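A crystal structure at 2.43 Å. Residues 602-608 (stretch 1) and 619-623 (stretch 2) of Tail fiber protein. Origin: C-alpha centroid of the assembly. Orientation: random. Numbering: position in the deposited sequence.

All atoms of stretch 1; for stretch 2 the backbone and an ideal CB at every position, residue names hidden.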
# COMPACT_ATOMS: atom_id res chain seq x y z
N SER A 602 33.48 -20.32 -12.67
CA SER A 602 32.24 -19.62 -12.34
C SER A 602 31.19 -20.07 -13.34
O SER A 602 31.11 -19.53 -14.45
CB SER A 602 32.44 -18.11 -12.37
OG SER A 602 33.30 -17.68 -11.33
N THR A 603 30.38 -21.06 -12.96
CA THR A 603 29.39 -21.64 -13.87
C THR A 603 28.04 -20.96 -13.70
O THR A 603 27.54 -20.84 -12.58
CB THR A 603 29.24 -23.14 -13.61
OG1 THR A 603 30.50 -23.79 -13.79
CG2 THR A 603 28.23 -23.73 -14.57
N THR A 604 27.46 -20.52 -14.81
CA THR A 604 26.11 -19.97 -14.83
C THR A 604 25.28 -20.79 -15.80
O THR A 604 25.64 -20.91 -16.98
CB THR A 604 26.11 -18.49 -15.23
OG1 THR A 604 26.87 -17.73 -14.29
CG2 THR A 604 24.68 -17.95 -15.25
N MSE A 605 24.17 -21.34 -15.32
CA MSE A 605 23.32 -22.18 -16.15
C MSE A 605 22.00 -21.50 -16.53
O MSE A 605 21.44 -20.75 -15.74
CB MSE A 605 23.03 -23.50 -15.44
CG MSE A 605 24.28 -24.36 -15.22
SE MSE A 605 23.88 -26.15 -14.51
CE MSE A 605 22.86 -26.84 -16.02
N THR A 606 21.54 -21.78 -17.75
CA THR A 606 20.23 -21.35 -18.25
C THR A 606 19.42 -22.62 -18.47
O THR A 606 19.63 -23.32 -19.47
CB THR A 606 20.37 -20.54 -19.55
OG1 THR A 606 21.27 -19.44 -19.36
CG2 THR A 606 19.02 -20.01 -20.00
N ILE A 607 18.49 -22.92 -17.56
CA ILE A 607 17.75 -24.18 -17.60
C ILE A 607 16.39 -23.95 -18.26
O ILE A 607 15.64 -23.05 -17.87
CB ILE A 607 17.57 -24.76 -16.18
CG1 ILE A 607 18.93 -25.04 -15.54
CG2 ILE A 607 16.71 -26.02 -16.23
CD1 ILE A 607 18.95 -24.82 -14.04
N TYR A 608 16.09 -24.77 -19.26
CA TYR A 608 14.80 -24.75 -19.95
C TYR A 608 13.97 -25.90 -19.39
O TYR A 608 14.18 -27.06 -19.74
CB TYR A 608 14.98 -24.85 -21.46
CG TYR A 608 16.01 -23.88 -22.00
CD1 TYR A 608 15.66 -22.57 -22.31
CD2 TYR A 608 17.33 -24.27 -22.19
CE1 TYR A 608 16.60 -21.67 -22.79
CE2 TYR A 608 18.27 -23.39 -22.67
CZ TYR A 608 17.91 -22.09 -22.97
OH TYR A 608 18.86 -21.22 -23.46
N UNK A 619 15.52 -29.14 -12.08
CA UNK A 619 16.29 -29.30 -10.86
C UNK A 619 17.74 -29.72 -11.10
O UNK A 619 18.41 -30.15 -10.15
CB UNK A 619 15.60 -30.33 -9.96
N UNK A 620 18.24 -29.62 -12.33
CA UNK A 620 19.68 -29.70 -12.56
C UNK A 620 20.33 -28.43 -12.03
O UNK A 620 19.76 -27.34 -12.11
CB UNK A 620 19.99 -29.90 -14.04
N UNK A 621 21.53 -28.57 -11.47
CA UNK A 621 22.20 -27.43 -10.86
C UNK A 621 23.70 -27.68 -10.84
O UNK A 621 24.13 -28.83 -10.78
CB UNK A 621 21.67 -27.18 -9.45
N UNK A 622 24.52 -26.62 -10.88
CA UNK A 622 25.97 -26.80 -10.77
C UNK A 622 26.41 -26.82 -9.31
O UNK A 622 25.87 -26.12 -8.46
CB UNK A 622 26.71 -25.69 -11.52
N UNK A 623 27.41 -27.66 -9.03
CA UNK A 623 27.90 -27.83 -7.67
C UNK A 623 29.04 -26.88 -7.37
O UNK A 623 29.54 -26.19 -8.26
OXT UNK A 623 29.50 -26.78 -6.23
CB UNK A 623 28.35 -29.27 -7.44

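Stretch 1 is a strand whose alternate side chains, T603, M605 and I607, point toward stretch 2. The two segments run nearly antiparallel, their end-to-end directions 168° apart, but CA of T603 lies 6.9 Å from CA of position 622, CA of M605 7.5 Å from CA of 621, and CA of I607 7.7 Å from CA of 620, and no hydrogen bond joins them.

At position 619 the CA-to-CB bond points away from stretch 1, and nothing of that strand lies within 5.5 Å of the ideal CB. Phi/psi of -92/15 suits many residues, and stretch 1 sets no preference between polar and apolar ones. The deposited residue is Q619; its NE2 is hydrogen-bonded to a residue just outside one of the two stretches.

Position 620 turns toward stretch 1. Its ideal CB lies 4.6 Å from CE of M605 and 5.2 Å from CD1 of I607, so the side chain enters a space lined by apolar groups, with no charge or hydrogen-bonding group from these two side chains. Valine, leucine, isoleucine or methionine would all be suitable, and the extended phi/psi of -71/144 accommodates beta-branching. The residue is I620. Its CG2 touches both neighbours, 3.9 Å from CE of M605 and 3.8 Å from CG1 of I607, whereas the end of the side chain, with chi1 in t, leads away from the strand. The backbone is approached as well: CD1 of I607 comes within 3.3 Å of O of I620, a close contact.

At position 621 the strand alternation carries CB away, and stretch 1 offers it no partner within 5.5 Å. An extended backbone of -156/152 allows beta-branched and aromatic residues, among others. Here it is Y621, whose OH is hydrogen-bonded elsewhere in the structure; its backbone C lies 4.0 Å from SE of M605.

Position 622 faces the strand again, its ideal CB 3.9 Å from CG2 of T603 and 4.1 Å from SE of M605. A compact apolar side chain such as alanine, valine or proline would fit against these groups. Phi of -86° is compatible with proline, and no hydrogen bond to stretch 1 requires an amide hydrogen here. The residue is P622, whose ring lies against both neighbours: CD is 3.6 Å from SE of M605, and CB is 4.0 Å from CG2 of T603.

Position 623 ends the chain in a carboxylate, with its CB out of reach of stretch 1, so many residues would serve. It is T623, its OG1 hydrogen-bonded elsewhere in the structure.

Stretch 2, residues 619-623: QIYPT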
# COMPACT_ATOMS: atom_id res chain seq x y z
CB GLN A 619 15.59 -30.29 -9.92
CG GLN A 619 14.31 -29.74 -9.29
CD GLN A 619 14.49 -28.34 -8.70
OE1 GLN A 619 15.06 -28.17 -7.62
NE2 GLN A 619 14.00 -27.34 -9.42
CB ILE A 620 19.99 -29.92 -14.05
CG1 ILE A 620 21.47 -30.27 -14.25
CG2 ILE A 620 19.63 -28.69 -14.88
CD1 ILE A 620 21.76 -31.75 -14.09
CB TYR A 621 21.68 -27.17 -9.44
CG TYR A 621 22.01 -28.26 -8.44
CD1 TYR A 621 21.19 -29.37 -8.32
CD2 TYR A 621 23.12 -28.17 -7.61
CE1 TYR A 621 21.48 -30.37 -7.41
CE2 TYR A 621 23.42 -29.17 -6.70
CZ TYR A 621 22.59 -30.26 -6.60
OH TYR A 621 22.87 -31.26 -5.69
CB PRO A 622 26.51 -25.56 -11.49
CG PRO A 622 25.48 -24.50 -11.22
CD PRO A 622 24.14 -25.21 -11.08
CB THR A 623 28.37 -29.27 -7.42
OG1 THR A 623 29.61 -29.48 -8.09
CG2 THR A 623 27.34 -30.26 -7.93
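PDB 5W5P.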